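Local atomic coordinates of INSIG protein homolog (Mycobacterium vanbaalenii PYR-1, PDB entry 4XU6), a protein that binds diacylglycerol in the membrane as a homotrimer and belongs to the family of Insig sterol-sensor proteins. Residues 5-10 with 184-189; 24-27 with 31-34; 69-74 with 119-124; 148-153 with 162-167. One frame throughout, in Å; residues are numbered along the deposited sequence.

Interaction 1: residues 5-10 with 184-189. With BOG (octyl beta-D-glucopyranoside), chain B.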
loop_
_atom_site.group_PDB
_atom_site.type_symbol
_atom_site.label_atom_id
_atom_site.label_comp_id
_atom_site.label_asym_id
_atom_site.label_seq_id
_atom_site.Cartn_x
_atom_site.Cartn_y
_atom_site.Cartn_z
ATOM N N ILE A 5 -14.261 -18.152 25.942
ATOM C CA ILE A 5 -12.903 -18.036 26.473
ATOM C C ILE A 5 -11.853 -18.405 25.427
ATOM O O ILE A 5 -10.841 -17.719 25.291
ATOM C CB ILE A 5 -12.699 -18.889 27.750
ATOM C CG1 ILE A 5 -13.543 -18.333 28.898
ATOM C CG2 ILE A 5 -11.231 -18.906 28.164
ATOM N N SER A 6 -12.112 -19.468 24.671
ATOM C CA SER A 6 -11.147 -19.931 23.680
ATOM C C SER A 6 -10.921 -18.892 22.582
ATOM O O SER A 6 -9.799 -18.724 22.091
ATOM C CB SER A 6 -11.602 -21.249 23.056
ATOM O OG SER A 6 -12.806 -21.076 22.322
ATOM N N GLU A 7 -11.996 -18.213 22.195
ATOM C CA GLU A 7 -11.929 -17.171 21.175
ATOM C C GLU A 7 -11.148 -15.977 21.683
ATOM O O GLU A 7 -10.315 -15.414 20.964
ATOM C CB GLU A 7 -13.344 -16.754 20.756
ATOM C CG GLU A 7 -14.093 -17.877 20.071
ATOM C CD GLU A 7 -15.590 -17.680 20.051
ATOM O OE1 GLU A 7 -16.085 -16.717 20.676
ATOM O OE2 GLU A 7 -16.276 -18.488 19.397
ATOM N N ALA A 8 -11.411 -15.596 22.931
ATOM C CA ALA A 8 -10.715 -14.485 23.559
ATOM C C ALA A 8 -9.220 -14.776 23.662
ATOM O O ALA A 8 -8.395 -13.879 23.502
ATOM C CB ALA A 8 -11.299 -14.184 24.939
ATOM N N VAL A 9 -8.872 -16.033 23.923
ATOM C CA VAL A 9 -7.462 -16.405 24.033
ATOM C C VAL A 9 -6.749 -16.339 22.678
ATOM O O VAL A 9 -5.621 -15.840 22.588
ATOM C CB VAL A 9 -7.280 -17.786 24.693
ATOM C CG1 VAL A 9 -5.848 -18.270 24.542
ATOM C CG2 VAL A 9 -7.653 -17.702 26.170
ATOM N N VAL A 10 -7.411 -16.820 21.628
ATOM C CA VAL A 10 -6.847 -16.745 20.280
ATOM C C VAL A 10 -6.627 -15.294 19.846
ATOM O O VAL A 10 -5.583 -14.966 19.284
ATOM C CB VAL A 10 -7.708 -17.484 19.239
ATOM C CG1 VAL A 10 -7.255 -17.131 17.828
ATOM C CG2 VAL A 10 -7.647 -19.001 19.468
ATOM N N ALA A 184 -19.350 -15.334 13.944
ATOM C CA ALA A 184 -19.809 -15.816 12.639
ATOM C C ALA A 184 -19.291 -17.210 12.262
ATOM O O ALA A 184 -20.002 -17.984 11.615
ATOM C CB ALA A 184 -19.462 -14.804 11.538
ATOM N N ARG A 185 -18.062 -17.529 12.658
ATOM C CA ARG A 185 -17.438 -18.793 12.269
ATOM C C ARG A 185 -17.852 -19.984 13.133
ATOM O O ARG A 185 -17.419 -21.107 12.881
ATOM C CB ARG A 185 -15.910 -18.675 12.283
ATOM C CG ARG A 185 -15.320 -18.519 13.676
ATOM C CD ARG A 185 -13.793 -18.627 13.658
ATOM N NE ARG A 185 -13.348 -19.968 13.275
ATOM C CZ ARG A 185 -13.363 -21.023 14.090
ATOM N NH1 ARG A 185 -13.806 -20.904 15.337
ATOM N NH2 ARG A 185 -12.941 -22.204 13.658
ATOM N N ARG A 186 -18.670 -19.743 14.155
ATOM C CA ARG A 186 -19.169 -20.836 14.993
ATOM C C ARG A 186 -19.988 -21.805 14.151
ATOM O O ARG A 186 -20.511 -21.415 13.109
ATOM C CB ARG A 186 -20.001 -20.282 16.157
ATOM C CG ARG A 186 -19.156 -19.531 17.174
ATOM C CD ARG A 186 -20.008 -18.841 18.222
ATOM N NE ARG A 186 -19.183 -18.067 19.140
ATOM C CZ ARG A 186 -19.666 -17.226 20.052
ATOM N NH1 ARG A 186 -20.978 -17.074 20.191
ATOM N NH2 ARG A 186 -18.838 -16.545 20.831
ATOM N N PRO A 187 -20.088 -23.074 14.588
ATOM C CA PRO A 187 -20.835 -24.081 13.817
ATOM C C PRO A 187 -22.250 -23.621 13.486
ATOM O O PRO A 187 -22.924 -23.017 14.329
ATOM C CB PRO A 187 -20.873 -25.284 14.763
ATOM C CG PRO A 187 -19.630 -25.144 15.598
ATOM C CD PRO A 187 -19.469 -23.654 15.794
ATOM N N GLN A 188 -22.679 -23.875 12.256
ATOM C CA GLN A 188 -24.013 -23.496 11.816
ATOM C C GLN A 188 -24.797 -24.743 11.439
ATOM O O GLN A 188 -24.220 -25.823 11.293
ATOM C CB GLN A 188 -23.943 -22.554 10.609
ATOM C CG GLN A 188 -23.063 -21.316 10.806
ATOM C CD GLN A 188 -23.667 -20.309 11.773
ATOM O OE1 GLN A 188 -24.842 -19.948 11.663
ATOM N NE2 GLN A 188 -22.861 -19.851 12.728
ATOM N N LEU A 189 -26.111 -24.593 11.292
ATOM C CA LEU A 189 -26.951 -25.686 10.806
ATOM C C LEU A 189 -26.762 -25.857 9.301
ATOM O O LEU A 189 -26.849 -24.884 8.548
ATOM C CB LEU A 189 -28.429 -25.419 11.111
ATOM C CG LEU A 189 -29.070 -26.049 12.352
ATOM C CD1 LEU A 189 -28.142 -27.035 13.043
ATOM C CD2 LEU A 189 -29.552 -24.982 13.321
HETATM C C1 BOG B . -14.107 -22.134 18.709
HETATM O O1 BOG B . -13.482 -20.854 18.704
HETATM C C2 BOG B . -15.633 -21.974 18.628
HETATM O O2 BOG B . -16.091 -21.203 19.747
HETATM C C3 BOG B . -16.312 -23.331 18.622
HETATM O O3 BOG B . -17.716 -23.164 18.390
HETATM C C4 BOG B . -15.724 -24.186 17.507
HETATM O O4 BOG B . -16.270 -25.507 17.600
HETATM C C5 BOG B . -14.194 -24.229 17.584
HETATM O O5 BOG B . -13.649 -22.906 17.599
HETATM C C6 BOG B . -13.591 -25.011 16.415
HETATM O O6 BOG B . -13.902 -24.376 15.170
HETATM C "C1'" BOG B . -12.052 -20.892 18.559
HETATM C "C2'" BOG B . -11.599 -19.490 18.151
HETATM C "C3'" BOG B . -10.587 -19.476 17.023
HETATM C "C4'" BOG B . -11.078 -18.608 15.871
HETATM C "C5'" BOG B . -10.805 -17.123 16.065
HETATM C "C6'" BOG B . -10.108 -16.578 14.816
HETATM C "C7'" BOG B . -10.081 -15.052 14.783
HETATM C "C8'" BOG B . -11.486 -14.494 14.676
HETATM O O HOH W 1 -15.142 -18.877 16.827
#
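A two-pronged glutamate-arginine salt bridge, Glu7 with Arg186, ties the first turns of helix 5-29 to the C-terminal tail, and a detergent headgroup sits beside it. Arg186 meets the carboxylate side-on. Its NH2 gives a nearly straight hydrogen bond to Glu7 OE1 (2.8 Å, 174°), and its NE gives one to Glu7 OE2 (2.9 Å). Both oxygens use their syn lone pairs. The two flat groups are nearly coplanar, 13° apart, although the two side chains cross at about a right angle. The pair of bonds fixes the rotation of the carboxylate. Arg186 reaches it with a chain extended from CG to NE.

Octyl glucoside fills the next shell. Its O2 donates to Glu7 OE2 at 2.7 Å, and water 1 lies 2.8 Å from the same oxygen. This water accepts from Arg185 NH1. Arg185 bends at chi3 (-66°), and its guanidinium turns to the sugar. NH1 donates to O5 of octyl glucoside at 3.0 Å, and NH2 donates to O6 of the same sugar at 2.8 Å. Alkyl carbon C4' covers one face of this guanidinium. One carbon nearer the sugar, C3' packs on Val10 CG2. The detergent thus joins the helix to the tail a second time.

Glu7 OE1 also accepts from the backbone N of Arg4, and Arg186 NH2 also donates to Arg2 O. The contact therefore gathers the N-terminal residues, the start of helix 5-29 and the loop that follows helix 164-184.

Interaction 2: residues 24-27 with 31-34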
loop_
_atom_site.group_PDB
_atom_site.type_symbol
_atom_site.label_atom_id
_atom_site.label_comp_id
_atom_site.label_asym_id
_atom_site.label_seq_id
_atom_site.Cartn_x
_atom_site.Cartn_y
_atom_site.Cartn_z
ATOM N N HIS A 24 9.260 -4.765 18.090
ATOM C CA HIS A 24 10.642 -5.038 17.710
ATOM C C HIS A 24 11.078 -4.101 16.579
ATOM O O HIS A 24 12.185 -3.568 16.596
ATOM C CB HIS A 24 10.838 -6.479 17.247
ATOM C CG HIS A 24 12.154 -6.688 16.562
ATOM N ND1 HIS A 24 13.344 -6.761 17.252
ATOM C CD2 HIS A 24 12.475 -6.765 15.247
ATOM C CE1 HIS A 24 14.341 -6.908 16.395
ATOM N NE2 HIS A 24 13.842 -6.908 15.172
ATOM N N SER A 25 10.201 -3.903 15.599
ATOM C CA SER A 25 10.502 -3.015 14.478
ATOM C C SER A 25 10.785 -1.585 14.949
ATOM O O SER A 25 11.747 -0.959 14.500
ATOM C CB SER A 25 9.357 -3.035 13.459
ATOM O OG SER A 25 9.223 -4.325 12.890
ATOM N N HIS A 26 9.958 -1.069 15.859
ATOM C CA HIS A 26 10.202 0.259 16.431
ATOM C C HIS A 26 11.528 0.341 17.192
ATOM O O HIS A 26 12.275 1.313 17.057
ATOM C CB HIS A 26 9.049 0.675 17.354
ATOM C CG HIS A 26 7.888 1.277 16.623
ATOM N ND1 HIS A 26 6.699 1.601 17.244
ATOM C CD2 HIS A 26 7.742 1.626 15.323
ATOM C CE1 HIS A 26 5.868 2.116 16.352
ATOM N NE2 HIS A 26 6.477 2.145 15.179
ATOM N N VAL A 27 11.819 -0.678 17.995
ATOM C CA VAL A 27 13.055 -0.660 18.786
ATOM C C VAL A 27 14.302 -0.728 17.899
ATOM O O VAL A 27 15.226 0.085 18.057
ATOM C CB VAL A 27 13.073 -1.772 19.853
ATOM C CG1 VAL A 27 14.471 -1.910 20.488
ATOM C CG2 VAL A 27 12.023 -1.484 20.934
ATOM N N THR A 31 12.857 3.980 16.557
ATOM C CA THR A 31 11.622 4.759 16.664
ATOM C C THR A 31 11.310 4.986 18.142
ATOM O O THR A 31 10.879 6.069 18.538
ATOM C CB THR A 31 10.426 4.025 16.004
ATOM O OG1 THR A 31 10.717 3.765 14.624
ATOM C CG2 THR A 31 9.134 4.858 16.110
ATOM N N THR A 32 11.514 3.942 18.945
ATOM C CA THR A 32 11.328 4.033 20.389
ATOM C C THR A 32 12.536 3.426 21.081
ATOM O O THR A 32 13.313 2.684 20.459
ATOM C CB THR A 32 10.075 3.266 20.875
ATOM O OG1 THR A 32 10.166 1.881 20.489
ATOM C CG2 THR A 32 8.788 3.877 20.303
ATOM N N VAL A 33 12.687 3.747 22.366
ATOM C CA VAL A 33 13.745 3.179 23.207
ATOM C C VAL A 33 13.140 2.906 24.572
ATOM O O VAL A 33 12.509 3.793 25.139
ATOM C CB VAL A 33 14.894 4.193 23.439
ATOM C CG1 VAL A 33 15.971 3.589 24.357
ATOM C CG2 VAL A 33 15.503 4.652 22.131
ATOM N N TYR A 34 13.329 1.705 25.116
ATOM C CA TYR A 34 12.836 1.419 26.463
ATOM C C TYR A 34 13.836 1.829 27.554
ATOM O O TYR A 34 15.051 1.775 27.353
ATOM C CB TYR A 34 12.481 -0.056 26.623
ATOM C CG TYR A 34 11.171 -0.442 25.968
ATOM C CD1 TYR A 34 9.960 -0.157 26.584
ATOM C CD2 TYR A 34 11.146 -1.104 24.743
ATOM C CE1 TYR A 34 8.759 -0.502 26.000
ATOM C CE2 TYR A 34 9.939 -1.460 24.142
ATOM C CZ TYR A 34 8.749 -1.155 24.784
ATOM O OH TYR A 34 7.538 -1.498 24.221
HETATM O O HOH W 2 15.776 1.654 20.091
#
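His26 and Thr31 make the tight part of this helix-to-strand turn. Thr31 CG2 lies over one face of the His26 ring, 3.8 Å from its centroid, in a CH-pi contact offset toward the rim. Thr31 places this methyl there by setting it anti to its own backbone N, with OG1 at chi1 -58°. On the backbone, His26 O receives two weak hydrogen bonds, from Thr31 N at 2.8 Å and from Thr32 N at 3.3 Å. The first is bent, at 128°. Thr32 OG1 rests against His26 CB, 3.5 Å away. His26 NE2 bonds to Thr93, and Thr31 OG1 bonds to Thr29.

The Val27 side is looser. Val27 CG2 touches Tyr34 CE2 at 3.8 Å, and the two side chains cross at about a right angle. Here the two backbones are joined through water 2, which donates to Val27 O and to Thr32 O. Tyr34 OH is hydrogen-bonded to Asp23, one helical turn before Val27.

His26 binds diacylglycerol and here touches the bound tridecanoic acid. Its ring meets Tyr90 edge-to-face. Helix 76-96 packs on His26 and Thr31 through Ala94, and strand 32-34 pairs antiparallel with strand 148-150.

Interaction 3: residues 69-74 with 119-124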
loop_
_atom_site.group_PDB
_atom_site.type_symbol
_atom_site.label_atom_id
_atom_site.label_comp_id
_atom_site.label_asym_id
_atom_site.label_seq_id
_atom_site.Cartn_x
_atom_site.Cartn_y
_atom_site.Cartn_z
ATOM N N ALA A 69 -25.850 -4.713 15.660
ATOM C CA ALA A 69 -25.778 -5.508 14.434
ATOM C C ALA A 69 -24.398 -6.012 13.996
ATOM O O ALA A 69 -23.938 -5.644 12.915
ATOM C CB ALA A 69 -26.421 -4.738 13.294
ATOM N N PRO A 70 -23.753 -6.871 14.811
ATOM C CA PRO A 70 -22.503 -7.485 14.346
ATOM C C PRO A 70 -22.761 -8.195 13.034
ATOM O O PRO A 70 -23.797 -8.853 12.895
ATOM C CB PRO A 70 -22.188 -8.512 15.435
ATOM C CG PRO A 70 -22.864 -7.971 16.670
ATOM C CD PRO A 70 -24.132 -7.346 16.156
ATOM N N ARG A 71 -21.848 -8.046 12.080
ATOM C CA ARG A 71 -22.075 -8.566 10.741
ATOM C C ARG A 71 -21.835 -10.063 10.704
ATOM O O ARG A 71 -20.806 -10.546 11.171
ATOM C CB ARG A 71 -21.163 -7.851 9.741
ATOM C CG ARG A 71 -21.476 -6.374 9.592
ATOM C CD ARG A 71 -20.380 -5.664 8.802
ATOM N NE ARG A 71 -19.112 -5.677 9.527
ATOM C CZ ARG A 71 -17.974 -5.187 9.040
ATOM N NH1 ARG A 71 -17.946 -4.655 7.822
ATOM N NH2 ARG A 71 -16.872 -5.237 9.771
ATOM N N ASP A 72 -22.791 -10.809 10.157
ATOM C CA ASP A 72 -22.648 -12.258 10.084
ATOM C C ASP A 72 -21.874 -12.674 8.834
ATOM O O ASP A 72 -21.494 -13.832 8.689
ATOM C CB ASP A 72 -24.016 -12.930 10.112
ATOM N N GLY A 73 -21.640 -11.729 7.932
ATOM C CA GLY A 73 -21.031 -12.061 6.653
ATOM C C GLY A 73 -19.518 -11.908 6.597
ATOM O O GLY A 73 -18.918 -12.016 5.522
ATOM N N VAL A 74 -18.896 -11.667 7.749
ATOM C CA VAL A 74 -17.439 -11.477 7.822
ATOM C C VAL A 74 -16.680 -12.772 7.522
ATOM O O VAL A 74 -17.103 -13.855 7.921
ATOM C CB VAL A 74 -17.030 -10.902 9.203
ATOM C CG1 VAL A 74 -15.516 -10.965 9.415
ATOM C CG2 VAL A 74 -17.523 -9.472 9.319
ATOM N N LEU A 119 -13.042 -2.732 5.025
ATOM C CA LEU A 119 -13.380 -3.790 5.978
ATOM C C LEU A 119 -14.331 -3.386 7.095
ATOM O O LEU A 119 -14.972 -4.245 7.711
ATOM C CB LEU A 119 -12.098 -4.308 6.637
ATOM C CG LEU A 119 -11.042 -4.922 5.735
ATOM C CD1 LEU A 119 -9.826 -5.231 6.579
ATOM C CD2 LEU A 119 -11.572 -6.183 5.082
ATOM N N GLY A 120 -14.416 -2.094 7.377
ATOM C CA GLY A 120 -15.099 -1.656 8.582
ATOM C C GLY A 120 -16.554 -1.269 8.394
ATOM O O GLY A 120 -17.044 -1.143 7.267
ATOM N N ASP A 121 -17.249 -1.093 9.514
ATOM C CA ASP A 121 -18.584 -0.507 9.489
ATOM C C ASP A 121 -18.657 0.603 10.534
ATOM O O ASP A 121 -17.630 0.987 11.095
ATOM C CB ASP A 121 -19.670 -1.576 9.683
ATOM C CG ASP A 121 -19.541 -2.338 11.002
ATOM O OD1 ASP A 121 -18.573 -2.120 11.758
ATOM O OD2 ASP A 121 -20.416 -3.183 11.281
ATOM N N GLY A 122 -19.850 1.132 10.789
ATOM C CA GLY A 122 -19.998 2.198 11.771
ATOM C C GLY A 122 -19.516 1.830 13.171
ATOM O O GLY A 122 -18.693 2.523 13.737
ATOM N N PRO A 123 -20.049 0.739 13.744
ATOM C CA PRO A 123 -19.567 0.311 15.064
ATOM C C PRO A 123 -18.061 0.014 15.093
ATOM O O PRO A 123 -17.425 0.268 16.110
ATOM C CB PRO A 123 -20.361 -0.965 15.319
ATOM C CG PRO A 123 -21.685 -0.695 14.608
ATOM C CD PRO A 123 -21.271 0.019 13.341
ATOM N N GLY A 124 -17.512 -0.512 14.000
ATOM C CA GLY A 124 -16.075 -0.738 13.904
ATOM C C GLY A 124 -15.281 0.551 14.009
ATOM O O GLY A 124 -14.236 0.608 14.660
#
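An arginine from the loop between helices 48-64 and 76-96 closes on the turn that links helices 101-119 and 122-144. Arg71 grips Leu119 O end-on. Both NH1 and NH2 donate to this one oxygen, each at 3.0 Å. The NH2 bond lies in the carbonyl plane, whereas NH1 comes from above it. Leu119 is the last residue of its helix, so the guanidinium meets a backbone carbonyl at a helix C-terminus, where the helix dipole probably favours a positive charge.

The Asp121 carboxylate stacks over one face of the same guanidinium, with the planes 21° apart. Asp121 OD2 lies 3.3 Å from Arg71 NE. No N-H of Arg71 points at this oxygen, so this salt bridge is one of charge alone. A bend at chi3 (-65°) turns the Arg71 head to the carbonyl. Arg71 NH2 has a second charged partner in Glu180 of helix 164-184, and Asp121 OD2 has one in Arg64.

Asp121 also works within its own segment. Its OD1 accepts from Gly124 N at 3.0 Å, on the anti side of the carboxylate. This bond to the third residue onward is the classic aspartate N-cap, here at the start of helix 122-144.

Interaction 4: residues 148-153 with 162-167; sequences FAYHPD and PFLAPL. With TDA (N-tridecanoic acid), chain E.
Tyr150 reaches from the end of strand 148-150 toward the start of helix 164-184. Its CB points at the helix, with CG anti to the carbonyl carbon (chi1 -84°). The ring then carries the contact. CE2 comes to 4.5 Å from Phe163 CZ, a loose apolar touch. CZ packs on Leu164 CD1 at 4.0 Å. At the tip, OH lies close to both Leu164 methyls, 3.3 Å from CD1 and 3.4 Å from CD2. Tyr150 and Leu164 approach from opposite directions, so the phenol end abuts the fork of the leucine.

The same hydroxyl faces the bound tridecanoic acid. Tyr150 OH is 3.0 Å from its O21, which lies at the edge of the ring, near the ring plane. Leu164 CD2 flanks this oxygen at 3.5 Å. Farther along the lipid chain, Leu167 CD2 meets C25. Tyr150 OH is also hydrogen-bonded to Glu139 of helix 122-144. Phe163 also packs on Val108 of helix 101-119 and Thr93 of helix 76-96.

No hydrogen bond joins the two segments. The contact is apolar around one polar tip, and that tip is turned to the carboxyl head of the ligand and to Glu139. This agrees with the role of Tyr150 in binding diacylglycerol: the leucine and phenylalanine pack against the phenol, and its hydroxyl probably meets the polar end of the lipid, as it lies near O21 here.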
loop_
_atom_site.group_PDB
_atom_site.type_symbol
_atom_site.label_atom_id
_atom_site.label_comp_id
_atom_site.label_asym_id
_atom_site.label_seq_id
_atom_site.Cartn_x
_atom_site.Cartn_y
_atom_site.Cartn_z
ATOM N N PHE A 148 9.520 4.498 28.632
ATOM C CA PHE A 148 10.182 4.473 27.335
ATOM C C PHE A 148 10.091 5.859 26.722
ATOM O O PHE A 148 9.453 6.743 27.289
ATOM C CB PHE A 148 9.586 3.389 26.411
ATOM C CG PHE A 148 8.188 3.693 25.890
ATOM C CD1 PHE A 148 7.078 3.528 26.704
ATOM C CD2 PHE A 148 7.995 4.086 24.566
ATOM C CE1 PHE A 148 5.788 3.783 26.224
ATOM C CE2 PHE A 148 6.712 4.345 24.074
ATOM C CZ PHE A 148 5.609 4.196 24.906
ATOM N N ALA A 149 10.740 6.068 25.584
ATOM C CA ALA A 149 10.631 7.351 24.904
ATOM C C ALA A 149 10.582 7.149 23.397
ATOM O O ALA A 149 11.065 6.136 22.890
ATOM C CB ALA A 149 11.797 8.260 25.281
ATOM N N TYR A 150 10.015 8.120 22.689
ATOM C CA TYR A 150 10.074 8.127 21.231
ATOM C C TYR A 150 11.316 8.867 20.755
ATOM O O TYR A 150 11.881 9.686 21.482
ATOM C CB TYR A 150 8.801 8.748 20.628
ATOM C CG TYR A 150 7.668 7.755 20.511
ATOM C CD1 TYR A 150 6.869 7.450 21.609
ATOM C CD2 TYR A 150 7.408 7.103 19.305
ATOM C CE1 TYR A 150 5.845 6.519 21.510
ATOM C CE2 TYR A 150 6.388 6.179 19.196
ATOM C CZ TYR A 150 5.607 5.889 20.298
ATOM O OH TYR A 150 4.592 4.960 20.203
ATOM N N HIS A 151 11.757 8.544 19.546
ATOM C CA HIS A 151 12.807 9.301 18.880
ATOM C C HIS A 151 12.374 10.767 18.845
ATOM O O HIS A 151 11.189 11.054 18.702
ATOM C CB HIS A 151 12.993 8.772 17.458
ATOM C CG HIS A 151 14.211 9.301 16.770
ATOM N ND1 HIS A 151 14.211 10.485 16.065
ATOM C CD2 HIS A 151 15.467 8.805 16.676
ATOM C CE1 HIS A 151 15.417 10.697 15.566
ATOM N NE2 HIS A 151 16.197 9.695 15.925
ATOM N N PRO A 152 13.332 11.700 19.013
ATOM C CA PRO A 152 12.984 13.125 19.106
ATOM C C PRO A 152 12.296 13.666 17.852
ATOM O O PRO A 152 11.605 14.678 17.930
ATOM C CB PRO A 152 14.344 13.807 19.304
ATOM C CG PRO A 152 15.199 12.761 19.928
ATOM C CD PRO A 152 14.755 11.456 19.315
ATOM N N ASP A 153 12.472 13.006 16.715
ATOM C CA ASP A 153 11.777 13.439 15.505
ATOM C C ASP A 153 10.423 12.740 15.311
ATOM O O ASP A 153 9.772 12.909 14.276
ATOM C CB ASP A 153 12.680 13.306 14.274
ATOM C CG ASP A 153 13.804 14.335 14.268
ATOM O OD1 ASP A 153 13.613 15.419 14.866
ATOM O OD2 ASP A 153 14.871 14.062 13.674
ATOM N N PRO A 162 2.440 11.290 16.542
ATOM C CA PRO A 162 1.096 11.586 16.027
ATOM C C PRO A 162 0.505 10.419 15.223
ATOM O O PRO A 162 -0.713 10.247 15.238
ATOM C CB PRO A 162 1.328 12.810 15.135
ATOM C CG PRO A 162 2.505 13.521 15.803
ATOM C CD PRO A 162 3.398 12.385 16.286
ATOM N N PHE A 163 1.349 9.618 14.566
ATOM C CA PHE A 163 0.849 8.479 13.792
ATOM C C PHE A 163 0.132 7.422 14.638
ATOM O O PHE A 163 -0.566 6.576 14.096
ATOM C CB PHE A 163 1.927 7.837 12.884
ATOM C CG PHE A 163 3.070 7.155 13.624
ATOM C CD1 PHE A 163 2.855 6.004 14.389
ATOM C CD2 PHE A 163 4.366 7.629 13.485
ATOM C CE1 PHE A 163 3.919 5.370 15.045
ATOM C CE2 PHE A 163 5.441 7.005 14.129
ATOM C CZ PHE A 163 5.213 5.873 14.909
ATOM N N LEU A 164 0.312 7.463 15.959
ATOM C CA LEU A 164 -0.392 6.522 16.832
ATOM C C LEU A 164 -1.897 6.645 16.695
ATOM O O LEU A 164 -2.611 5.657 16.794
ATOM C CB LEU A 164 -0.005 6.725 18.299
ATOM C CG LEU A 164 1.436 6.351 18.649
ATOM C CD1 LEU A 164 1.702 6.643 20.128
ATOM C CD2 LEU A 164 1.705 4.885 18.334
ATOM N N ALA A 165 -2.394 7.857 16.479
ATOM C CA ALA A 165 -3.839 8.017 16.391
ATOM C C ALA A 165 -4.451 7.194 15.235
ATOM O O ALA A 165 -5.338 6.375 15.476
ATOM C CB ALA A 165 -4.249 9.511 16.344
ATOM N N PRO A 166 -3.963 7.383 13.985
ATOM C CA PRO A 166 -4.558 6.505 12.964
ATOM C C PRO A 166 -4.098 5.045 13.069
ATOM O O PRO A 166 -4.825 4.160 12.622
ATOM C CB PRO A 166 -4.086 7.127 11.638
ATOM C CG PRO A 166 -2.876 7.944 11.983
ATOM C CD PRO A 166 -3.145 8.454 13.382
ATOM N N LEU A 167 -2.923 4.783 13.641
ATOM C CA LEU A 167 -2.493 3.389 13.789
ATOM C C LEU A 167 -3.421 2.636 14.740
ATOM O O LEU A 167 -3.895 1.553 14.414
ATOM C CB LEU A 167 -1.027 3.286 14.244
ATOM C CG LEU A 167 -0.464 1.880 14.516
ATOM C CD1 LEU A 167 -0.567 1.001 13.280
ATOM C CD2 LEU A 167 0.999 1.969 15.021
HETATM O O21 TDA E . 3.856 2.254 19.019
HETATM O O22 TDA E . 4.297 1.711 21.239
HETATM C C21 TDA E . 3.568 1.539 20.261
HETATM C C22 TDA E . 2.443 0.549 20.331
HETATM C C23 TDA E . 1.476 0.712 19.154
HETATM C C24 TDA E . 0.428 -0.401 19.140
HETATM C C25 TDA E . -0.605 -0.178 18.034
HETATM C C26 TDA E . -1.648 -1.291 17.984
HETATM C C27 TDA E . -0.970 -2.565 17.501
HETATM C C28 TDA E . -1.937 -3.721 17.387
HETATM C C29 TDA E . -1.167 -4.989 17.057
HETATM C C30 TDA E . -2.165 -6.121 16.893
HETATM C C31 TDA E . -3.018 -5.883 15.656
HETATM C C32 TDA E . -3.895 -7.094 15.362
HETATM C C33 TDA E . -5.116 -6.696 14.542
#

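Interactions 2 and 4 are buried and lie at one end of the helix bundle, with centres about 10 Å apart. Their strands, 32-34 and 148-150, pair through backbone bonds such as Val33 O to Ala149 N (2.9 Å). Each brings one diacylglycerol-binding residue to the lipid. Interaction 4 is side-chain packing, while interaction 2 adds weak backbone bonds and a bridging water. Interactions 1 and 3 are partly buried at the other end and touch where Ala184 packs on Asp72. Both turn on an arginine: in interaction 1 it is hydrogen-bonded to a coplanar carboxylate, in interaction 3 to a helix-end carbonyl with a carboxylate stacked on its face. Helix 5-29 serves interactions 1 and 2.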